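Local coordinates for holo-[acyl-carrier-protein] synthase (Neisseria meningitidis FAM18, PDB 5SUV) that belongs to the 4'-phosphopantetheinyl transferase superfamily and, as a three-chain assembly, binds coenzyme A, at residues 55-60 against 75-80; 12-17 against 114-119. All coordinates share one frame; numbering follows the deposited sequence.

Interaction 1: residues 55-60 against 75-80; sequences AAKEAF and RNIGIG. With COA (coenzyme A), chain D.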
ATOM      1  N   ALA A  55      -4.278   7.999   9.617  1.00 31.49           N
ATOM      2  CA  ALA A  55      -3.592   6.972   8.836  1.00 25.56           C
ATOM      3  C   ALA A  55      -2.261   7.488   8.298  1.00 24.73           C
ATOM      4  O   ALA A  55      -1.257   6.773   8.318  1.00 24.60           O
ATOM      5  CB  ALA A  55      -4.460   6.492   7.674  1.00 27.83           C
ATOM      6  N   ALA A  56      -2.247   8.722   7.794  1.00 26.83           N
ATOM      7  CA  ALA A  56      -1.031   9.266   7.200  1.00 28.25           C
ATOM      8  C   ALA A  56       0.060   9.438   8.251  1.00 25.17           C
ATOM      9  O   ALA A  56       1.232   9.154   7.993  1.00 25.47           O
ATOM     10  CB  ALA A  56      -1.340  10.603   6.527  1.00 28.99           C
ATOM     11  N   LYS A  57      -0.307   9.906   9.437  1.00 27.30           N
ATOM     12  CA  LYS A  57       0.696  10.062  10.486  1.00 26.45           C
ATOM     13  C   LYS A  57       1.211   8.709  10.956  1.00 28.31           C
ATOM     14  O   LYS A  57       2.411   8.530  11.185  1.00 24.27           O
ATOM     15  CB  LYS A  57       0.105  10.851  11.643  1.00 25.60           C
ATOM     16  CG  LYS A  57      -0.365  12.232  11.234  1.00 27.44           C
ATOM     17  CD  LYS A  57      -1.244  12.850  12.302  1.00 31.46           C
ATOM     18  CE  LYS A  57      -1.900  14.152  11.823  1.00 34.59           C
ATOM     19  NZ  LYS A  57      -1.202  15.365  12.366  1.00 31.83           N
ATOM     20  N   GLU A  58       0.322   7.726  11.098  1.00 27.39           N
ATOM     21  CA  GLU A  58       0.797   6.421  11.519  1.00 26.37           C
ATOM     22  C   GLU A  58       1.704   5.802  10.460  1.00 21.45           C
ATOM     23  O   GLU A  58       2.730   5.204  10.798  1.00 20.54           O
ATOM     24  CB  GLU A  58      -0.385   5.505  11.842  1.00 25.57           C
ATOM     25  CG  GLU A  58      -1.133   5.910  13.095  1.00 31.26           C
ATOM     26  CD  GLU A  58      -1.936   4.771  13.701  1.00 34.95           C
ATOM     27  OE1 GLU A  58      -1.979   4.663  14.948  1.00 37.12           O
ATOM     28  OE2 GLU A  58      -2.528   3.985  12.929  1.00 28.75           O
ATOM     29  N   ALA A  59       1.349   5.932   9.173  1.00 24.94           N
ATOM     30  CA  ALA A  59       2.203   5.369   8.136  1.00 22.62           C
ATOM     31  C   ALA A  59       3.530   6.105   8.094  1.00 24.91           C
ATOM     32  O   ALA A  59       4.578   5.489   7.880  1.00 18.54           O
ATOM     33  CB  ALA A  59       1.530   5.423   6.771  1.00 23.36           C
ATOM     34  N   PHE A  60       3.508   7.427   8.298  1.00 24.15           N
ATOM     35  CA  PHE A  60       4.758   8.172   8.389  1.00 20.59           C
ATOM     36  C   PHE A  60       5.647   7.604   9.492  1.00 18.92           C
ATOM     37  O   PHE A  60       6.833   7.325   9.282  1.00 18.19           O
ATOM     38  CB  PHE A  60       4.468   9.657   8.638  1.00 21.47           C
ATOM     39  CG  PHE A  60       5.721  10.502   8.756  1.00 21.61           C
ATOM     40  CD1 PHE A  60       6.412  10.575   9.953  1.00 21.19           C
ATOM     41  CD2 PHE A  60       6.200  11.202   7.666  1.00 23.80           C
ATOM     42  CE1 PHE A  60       7.564  11.347  10.069  1.00 22.72           C
ATOM     43  CE2 PHE A  60       7.351  11.971   7.766  1.00 22.61           C
ATOM     44  CZ  PHE A  60       8.033  12.034   8.971  1.00 22.12           C
ATOM     45  N   ARG A  75       1.622  15.594  16.600  1.00 30.15           N
ATOM     46  CA  ARG A  75       1.593  17.050  16.565  1.00 31.84           C
ATOM     47  C   ARG A  75       2.709  17.657  15.725  1.00 31.43           C
ATOM     48  O   ARG A  75       2.660  18.870  15.466  1.00 32.93           O
ATOM     49  CB  ARG A  75       1.672  17.631  17.977  1.00 34.93           C
ATOM     50  CG  ARG A  75       0.388  17.515  18.759  1.00 46.52           C
ATOM     51  CD  ARG A  75       0.467  18.335  20.033  1.00 55.89           C
ATOM     52  NE  ARG A  75      -0.759  18.235  20.817  1.00 70.13           N
ATOM     53  CZ  ARG A  75      -1.031  17.249  21.668  1.00 80.42           C
ATOM     54  NH1 ARG A  75      -0.169  16.257  21.855  1.00 88.05           N
ATOM     55  NH2 ARG A  75      -2.176  17.252  22.336  1.00 80.46           N
ATOM     56  N   ASN A  76       3.663  16.843  15.258  1.00 29.64           N
ATOM     57  CA  ASN A  76       4.728  17.302  14.379  1.00 30.35           C
ATOM     58  C   ASN A  76       4.568  16.834  12.940  1.00 28.82           C
ATOM     59  O   ASN A  76       5.310  17.304  12.074  1.00 29.70           O
ATOM     60  CB  ASN A  76       6.107  16.833  14.890  1.00 27.97           C
ATOM     61  CG  ASN A  76       6.693  17.764  15.955  1.00 28.86           C
ATOM     62  OD1 ASN A  76       6.264  18.913  16.108  1.00 30.51           O
ATOM     63  ND2 ASN A  76       7.652  17.257  16.708  1.00 27.90           N
ATOM     64  N   ILE A  77       3.636  15.927  12.656  1.00 28.37           N
ATOM     65  CA  ILE A  77       3.459  15.373  11.315  1.00 27.89           C
ATOM     66  C   ILE A  77       2.181  15.978  10.742  1.00 33.90           C
ATOM     67  O   ILE A  77       1.076  15.560  11.101  1.00 35.26           O
ATOM     68  CB  ILE A  77       3.360  13.849  11.332  1.00 26.22           C
ATOM     69  CG1 ILE A  77       4.580  13.187  11.981  1.00 24.91           C
ATOM     70  CG2 ILE A  77       3.138  13.345   9.910  1.00 29.29           C
ATOM     71  CD1 ILE A  77       4.277  11.767  12.438  1.00 23.44           C
ATOM     72  N   GLY A  78       2.323  16.931   9.823  1.00 34.36           N
ATOM     73  CA  GLY A  78       1.193  17.610   9.216  1.00 32.74           C
ATOM     74  C   GLY A  78       0.969  17.163   7.782  1.00 32.76           C
ATOM     75  O   GLY A  78       1.905  16.764   7.088  1.00 31.65           O
ATOM     76  N   ILE A  79      -0.283  17.228   7.336  1.00 38.37           N
ATOM     77  CA  ILE A  79      -0.636  16.910   5.957  1.00 40.52           C
ATOM     78  C   ILE A  79      -1.160  18.176   5.287  1.00 41.83           C
ATOM     79  O   ILE A  79      -2.076  18.830   5.804  1.00 39.96           O
ATOM     80  CB  ILE A  79      -1.668  15.762   5.876  1.00 34.97           C
ATOM     81  CG1 ILE A  79      -1.027  14.427   6.264  1.00 33.29           C
ATOM     82  CG2 ILE A  79      -2.209  15.629   4.474  1.00 37.41           C
ATOM     83  CD1 ILE A  79      -0.850  14.202   7.749  1.00 39.17           C
ATOM     84  N   GLY A  80      -0.553  18.531   4.154  1.00 38.47           N
ATOM     85  CA  GLY A  80      -1.070  19.544   3.253  1.00 40.00           C
ATOM     86  C   GLY A  80      -1.298  18.984   1.866  1.00 41.31           C
ATOM     87  O   GLY A  80      -1.210  17.769   1.677  1.00 38.47           O
TER
HETATM   88  N1A COA D 201       8.635   1.113  12.765  1.00 23.66           N
HETATM   89  C2A COA D 201       7.853   0.624  11.774  1.00 24.54           C
HETATM   90  N3A COA D 201       6.798  -0.168  11.913  1.00 22.20           N
HETATM   91  C4A COA D 201       6.503  -0.513  13.216  1.00 24.46           C
HETATM   92  C5A COA D 201       7.226  -0.091  14.378  1.00 25.72           C
HETATM   93  C6A COA D 201       8.314   0.749  14.045  1.00 22.15           C
HETATM   94  N6A COA D 201       9.079   1.195  14.969  1.00 25.39           N
HETATM   95  N7A COA D 201       6.722  -0.581  15.482  1.00 26.20           N
HETATM   96  C8A COA D 201       5.710  -1.289  15.032  1.00 26.70           C
HETATM   97  N9A COA D 201       5.541  -1.269  13.690  1.00 29.68           N
HETATM   98  C1B COA D 201       4.545  -1.983  12.846  1.00 29.36           C
HETATM   99  C2B COA D 201       4.633  -3.549  13.148  1.00 32.53           C
HETATM  100  O2B COA D 201       4.702  -4.280  11.995  1.00 26.53           O
HETATM  101  C3B COA D 201       3.258  -3.720  13.879  1.00 31.83           C
HETATM  102  O3B COA D 201       2.691  -4.884  13.680  1.00 32.26           O
HETATM  103  P3B COA D 201       3.531  -6.328  14.264  1.00 28.46           P
HETATM  104  O7A COA D 201       4.040  -5.956  15.488  1.00 26.03           O
HETATM  105  O8A COA D 201       4.569  -6.562  13.210  1.00 27.20           O
HETATM  106  O9A COA D 201       2.421  -7.250  14.304  1.00 27.91           O
HETATM  107  C4B COA D 201       2.457  -2.660  13.107  1.00 35.06           C
HETATM  108  O4B COA D 201       3.271  -1.550  13.107  1.00 28.39           O
HETATM  109  C5B COA D 201       1.093  -2.317  13.712  1.00 42.61           C
HETATM  110  O5B COA D 201       0.462  -1.455  12.842  1.00 39.90           O
HETATM  111  P1A COA D 201      -1.098  -1.223  13.153  1.00 36.18           P
HETATM  112  O1A COA D 201      -1.778  -2.449  13.131  1.00 43.37           O
HETATM  113  O2A COA D 201      -1.485  -0.037  12.327  1.00 50.83           O
HETATM  114  O3A COA D 201      -0.958  -0.923  14.780  1.00 52.16           O
HETATM  115  P2A COA D 201      -1.259   0.496  15.403  1.00 48.06           P
HETATM  116  O4A COA D 201      -1.131   0.276  16.785  1.00 47.76           O
HETATM  117  O5A COA D 201      -2.438   1.140  14.733  1.00 74.13           O
HETATM  118  O6A COA D 201       0.028   1.552  14.999  1.00 58.93           O
HETATM  119  CBP COA D 201       2.163   2.305  15.710  1.00 71.83           C
HETATM  120  CCP COA D 201       1.192   1.107  15.441  1.00 70.76           C
HETATM  121  CDP COA D 201       3.517   1.910  15.234  1.00 69.48           C
HETATM  122  CEP COA D 201       1.780   3.603  15.050  1.00 65.34           C
HETATM  123  CAP COA D 201       2.177   2.492  17.178  1.00 81.90           C
HETATM  124  OAP COA D 201       2.723   1.371  17.786  1.00 87.32           O
HETATM  125  C9P COA D 201       2.975   3.678  17.627  1.00 81.74           C
HETATM  126  O9P COA D 201       4.152   3.673  17.539  1.00 66.54           O
HETATM  127  N8P COA D 201       2.329   4.760  18.184  1.00 78.36           N
HETATM  128  C7P COA D 201       0.903   4.817  18.344  1.00 74.54           C
HETATM  129  C6P COA D 201       0.611   5.325  19.766  1.00 78.25           C
HETATM  130  C5P COA D 201      -0.588   6.198  19.690  1.00 97.72           C
HETATM  131  O5P COA D 201      -0.522   7.387  19.760  1.00115.72           O
HETATM  132  N4P COA D 201      -1.821   5.584  19.540  1.00 89.77           N
HETATM  133  C3P COA D 201      -3.021   6.414  19.404  1.00 78.42           C
HETATM  134  C2P COA D 201      -3.259   7.275  20.614  1.00 76.48           C
HETATM  135  S1P COA D 201      -4.595   8.380  20.202  1.00 73.88           S
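Lys57 and Ile77 carry the polar part of this contact. The lysine chain runs past the isoleucine in the opposite direction, extended as far as CE, and its bend at chi4 (-102°) sets NZ 2.6 Å from Ile77 O. The donor stands nearly along the C=O axis, at a C=O...N angle of 161°. Three further partners hold the buried ammonium: the carbonyls of Ile31 and Phe74 and, in a salt bridge, Glu36 OE1. Glu36 OE2 also takes the backbone N-H of Ile79, so one carboxylate ties helix residue and strand together.

The apolar part follows the alternation of the strand, with Ile77 and Ile79 both directed at the helix. Ile77 meets Phe60 with two branches: CD1 approaches Phe60 CD1 to 3.5 Å, while chi1 of Phe60 sets CG anti to the backbone N and the ring then lies with Ile77 CG2 over one face. Phe89 adds an edge-to-face ring contact. One turn earlier, Ala56 CB sits 3.8 Å from Ile79 CD1. Ile79 CD1 also lies 4.0 Å from Lys57 CG.

Glu58 points away from the strand; the end of its side chain lies beside coenzyme A, OE2 3.4 Å from COA O5A. Asp9 OD2 lies close to this carboxylate.

The axes of segments 55-60 and 77-80 approach to 8.7 Å, at 127° between their N-to-C directions. This is the alpha+beta core of a 4'-phosphopantetheinyl transferase, its central helix packed against a small hairpin on one side and facing the coenzyme A pocket with Glu58.

Interaction 2: residues 12-17 against 114-119; sequences SLKRII and EEDTVL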
ATOM      1  N   SER A  12     -10.306   2.518  10.078  1.00 42.45           N
ATOM      2  CA  SER A  12     -11.750   2.424   9.916  1.00 41.77           C
ATOM      3  C   SER A  12     -12.403   3.727  10.355  1.00 38.71           C
ATOM      4  O   SER A  12     -12.119   4.231  11.447  1.00 43.39           O
ATOM      5  CB  SER A  12     -12.290   1.260  10.744  1.00 44.31           C
ATOM      6  OG  SER A  12     -13.677   1.411  10.956  1.00 46.58           O
ATOM      7  N   LEU A  13     -13.253   4.290   9.500  1.00 39.72           N
ATOM      8  CA  LEU A  13     -14.027   5.456   9.922  1.00 44.80           C
ATOM      9  C   LEU A  13     -14.802   5.173  11.205  1.00 52.43           C
ATOM     10  O   LEU A  13     -14.918   6.044  12.074  1.00 51.99           O
ATOM     11  CB  LEU A  13     -14.984   5.893   8.816  1.00 43.89           C
ATOM     12  CG  LEU A  13     -14.373   6.250   7.462  1.00 51.04           C
ATOM     13  CD1 LEU A  13     -15.465   6.604   6.474  1.00 53.18           C
ATOM     14  CD2 LEU A  13     -13.392   7.394   7.601  1.00 52.52           C
ATOM     15  N   LYS A  14     -15.350   3.964  11.339  1.00 62.07           N
ATOM     16  CA  LYS A  14     -16.097   3.630  12.547  1.00 73.38           C
ATOM     17  C   LYS A  14     -15.204   3.699  13.779  1.00 65.84           C
ATOM     18  O   LYS A  14     -15.657   4.095  14.859  1.00 66.92           O
ATOM     19  CB  LYS A  14     -16.725   2.243  12.413  1.00 83.02           C
ATOM     20  CG  LYS A  14     -17.817   2.160  11.354  1.00 79.52           C
ATOM     21  CD  LYS A  14     -18.315   0.731  11.171  1.00 70.67           C
ATOM     22  CE  LYS A  14     -19.321   0.629  10.035  1.00 71.37           C
ATOM     23  NZ  LYS A  14     -20.497   1.527  10.236  1.00 70.39           N
ATOM     24  N   ARG A  15     -13.933   3.319  13.636  1.00 50.88           N
ATOM     25  CA  ARG A  15     -13.003   3.436  14.752  1.00 44.38           C
ATOM     26  C   ARG A  15     -12.791   4.894  15.124  1.00 46.94           C
ATOM     27  O   ARG A  15     -12.730   5.233  16.312  1.00 46.12           O
ATOM     28  CB  ARG A  15     -11.670   2.778  14.412  1.00 40.87           C
ATOM     29  CG  ARG A  15     -10.589   2.922  15.485  1.00 39.10           C
ATOM     30  CD  ARG A  15      -9.516   1.857  15.305  1.00 54.93           C
ATOM     31  NE  ARG A  15      -8.214   2.266  15.826  1.00 60.45           N
ATOM     32  CZ  ARG A  15      -7.113   2.458  15.097  1.00 62.12           C
ATOM     33  NH1 ARG A  15      -7.107   2.279  13.778  1.00 55.56           N
ATOM     34  NH2 ARG A  15      -5.993   2.828  15.700  1.00 66.26           N
ATOM     35  N   ILE A  16     -12.694   5.773  14.122  1.00 39.55           N
ATOM     36  CA  ILE A  16     -12.554   7.198  14.411  1.00 49.90           C
ATOM     37  C   ILE A  16     -13.777   7.693  15.169  1.00 53.83           C
ATOM     38  O   ILE A  16     -13.655   8.401  16.176  1.00 47.79           O
ATOM     39  CB  ILE A  16     -12.331   7.998  13.113  1.00 38.65           C
ATOM     40  CG1 ILE A  16     -11.034   7.569  12.418  1.00 45.92           C
ATOM     41  CG2 ILE A  16     -12.288   9.505  13.394  1.00 40.16           C
ATOM     42  CD1 ILE A  16      -9.747   7.918  13.185  1.00 50.82           C
ATOM     43  N   ILE A  17     -14.971   7.309  14.710  1.00 46.53           N
ATOM     44  CA  ILE A  17     -16.198   7.700  15.396  1.00 50.69           C
ATOM     45  C   ILE A  17     -16.154   7.261  16.856  1.00 54.37           C
ATOM     46  O   ILE A  17     -16.456   8.044  17.764  1.00 54.41           O
ATOM     47  CB  ILE A  17     -17.425   7.132  14.662  1.00 56.68           C
ATOM     48  CG1 ILE A  17     -17.567   7.799  13.291  1.00 50.29           C
ATOM     49  CG2 ILE A  17     -18.715   7.347  15.486  1.00 57.82           C
ATOM     50  CD1 ILE A  17     -18.672   7.166  12.403  1.00 52.10           C
ATOM     51  N   GLU A 114     -12.369   4.003   0.603  1.00 39.61           N
ATOM     52  CA  GLU A 114     -13.504   3.329  -0.023  1.00 40.70           C
ATOM     53  C   GLU A 114     -14.379   2.784   1.092  1.00 42.61           C
ATOM     54  O   GLU A 114     -13.918   1.971   1.903  1.00 35.45           O
ATOM     55  CB  GLU A 114     -13.032   2.205  -0.944  1.00 44.94           C
ATOM     56  CG  GLU A 114     -14.146   1.480  -1.703  1.00 52.15           C
ATOM     57  CD  GLU A 114     -14.622   2.235  -2.933  1.00 55.12           C
ATOM     58  OE1 GLU A 114     -14.710   3.475  -2.888  1.00 65.61           O
ATOM     59  OE2 GLU A 114     -14.906   1.567  -3.956  1.00 51.78           O
ATOM     60  N   GLU A 115     -15.633   3.236   1.133  1.00 60.97           N
ATOM     61  CA  GLU A 115     -16.592   2.847   2.169  1.00 63.36           C
ATOM     62  C   GLU A 115     -15.980   3.203   3.517  1.00 55.00           C
ATOM     63  O   GLU A 115     -15.658   4.381   3.743  1.00 56.54           O
ATOM     64  CB  GLU A 115     -16.958   1.369   2.009  1.00 72.49           C
ATOM     65  CG  GLU A 115     -17.573   0.986   0.690  1.00 87.13           C
ATOM     66  CD  GLU A 115     -17.860  -0.498   0.629  1.00 93.06           C
ATOM     67  OE1 GLU A 115     -18.469  -1.021   1.586  1.00 93.47           O
ATOM     68  OE2 GLU A 115     -17.456  -1.145  -0.361  1.00102.52           O
ATOM     69  N   ASP A 116     -15.781   2.246   4.413  1.00 41.50           N
ATOM     70  CA  ASP A 116     -15.323   2.490   5.764  1.00 43.48           C
ATOM     71  C   ASP A 116     -13.809   2.520   5.889  1.00 44.18           C
ATOM     72  O   ASP A 116     -13.310   2.857   6.963  1.00 41.41           O
ATOM     73  CB  ASP A 116     -15.865   1.398   6.693  1.00 53.09           C
ATOM     74  CG  ASP A 116     -15.563   1.671   8.149  1.00 50.77           C
ATOM     75  OD1 ASP A 116     -15.956   2.747   8.636  1.00 49.52           O
ATOM     76  OD2 ASP A 116     -14.934   0.814   8.800  1.00 51.16           O
ATOM     77  N   THR A 117     -13.075   2.167   4.842  1.00 53.37           N
ATOM     78  CA  THR A 117     -11.639   1.939   4.940  1.00 54.06           C
ATOM     79  C   THR A 117     -10.884   3.148   4.405  1.00 49.08           C
ATOM     80  O   THR A 117     -11.096   3.565   3.261  1.00 39.44           O
ATOM     81  CB  THR A 117     -11.247   0.679   4.171  1.00 40.92           C
ATOM     82  OG1 THR A 117     -11.920  -0.453   4.736  1.00 42.71           O
ATOM     83  CG2 THR A 117      -9.759   0.434   4.245  1.00 35.36           C
ATOM     84  N   VAL A 118      -9.998   3.703   5.228  1.00 39.01           N
ATOM     85  CA  VAL A 118      -9.046   4.708   4.787  1.00 34.05           C
ATOM     86  C   VAL A 118      -7.670   4.069   4.776  1.00 29.73           C
ATOM     87  O   VAL A 118      -7.304   3.336   5.700  1.00 30.35           O
ATOM     88  CB  VAL A 118      -9.058   5.959   5.685  1.00 32.81           C
ATOM     89  CG1 VAL A 118      -8.027   6.964   5.195  1.00 35.65           C
ATOM     90  CG2 VAL A 118     -10.428   6.575   5.681  1.00 38.94           C
ATOM     91  N   LEU A 119      -6.919   4.329   3.722  1.00 30.14           N
ATOM     92  CA  LEU A 119      -5.625   3.705   3.512  1.00 30.54           C
ATOM     93  C   LEU A 119      -4.563   4.766   3.259  1.00 26.27           C
ATOM     94  O   LEU A 119      -4.805   5.729   2.527  1.00 30.01           O
ATOM     95  CB  LEU A 119      -5.712   2.746   2.333  1.00 43.37           C
ATOM     96  CG  LEU A 119      -4.469   2.078   1.788  1.00 60.35           C
ATOM     97  CD1 LEU A 119      -3.815   1.296   2.884  1.00 88.75           C
ATOM     98  CD2 LEU A 119      -4.897   1.176   0.636  1.00 54.95           C
TER
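Asp116 grips the start of helix 13-23 through both carboxylate oxygens and its own carbonyl. Its CG is anti to the backbone N, which swings the carboxylate toward the helix. OD1 accepts Lys14 N at 3.0 Å through its syn lone pair, although the N-H...O angle is a modest 143°. OD2 takes the hydroxyl of Ser12, with OG at 2.6 Å on the syn side and 18° out of the carboxylate plane. The backbone bond from Leu13 N to Asp116 O, 2.9 Å long, is straighter at 166°.

Ser12 is the N-cap of the helix: its OG accepts a hydrogen bond from Arg15 N at 3.3 Å while donating to Asp116. It also ends strand 3-12, forming an antiparallel non-hydrogen-bonded pair with Thr117, the last residue of the type II' turn Glu114-Thr117 that joins strands 106-114 and 117-125. Glu114 of the second subunit accepts Ser12 N and makes a salt bridge with Arg15 of this chain.

Apolar packing lies beside these bonds. Leu13 CD2 meets Val118 CG2 at 3.6 Å, the two side chains crossing at about a right angle, and Ala51 of helix 46-63 touches both. The other branch, Leu13 CD1, rests 3.5 Å from Glu115 O.

In the fold
The centres of the two interactions lie about 16 Å apart, with nearest atoms about 4 Å apart and no direct touch. Along the chain the order is 12-17, 55-60, 75-80 and 114-119, so interaction 2 joins the distant ends of a span that contains interaction 1. Helix 46-63 connects them: it supplies 55-60, while its Ala51 packs on Leu13 and Val118. Ala55 and Ala59 also touch strand 117-125. Interaction 1 is buried beside coenzyme A, its centre about 2 Å from the chain centre; that of interaction 2 is about 15 Å out, where both neighbouring subunits reach it. One helix thus relates the ligand pocket to the sheet end near the 114-117 turn and the subunit interface.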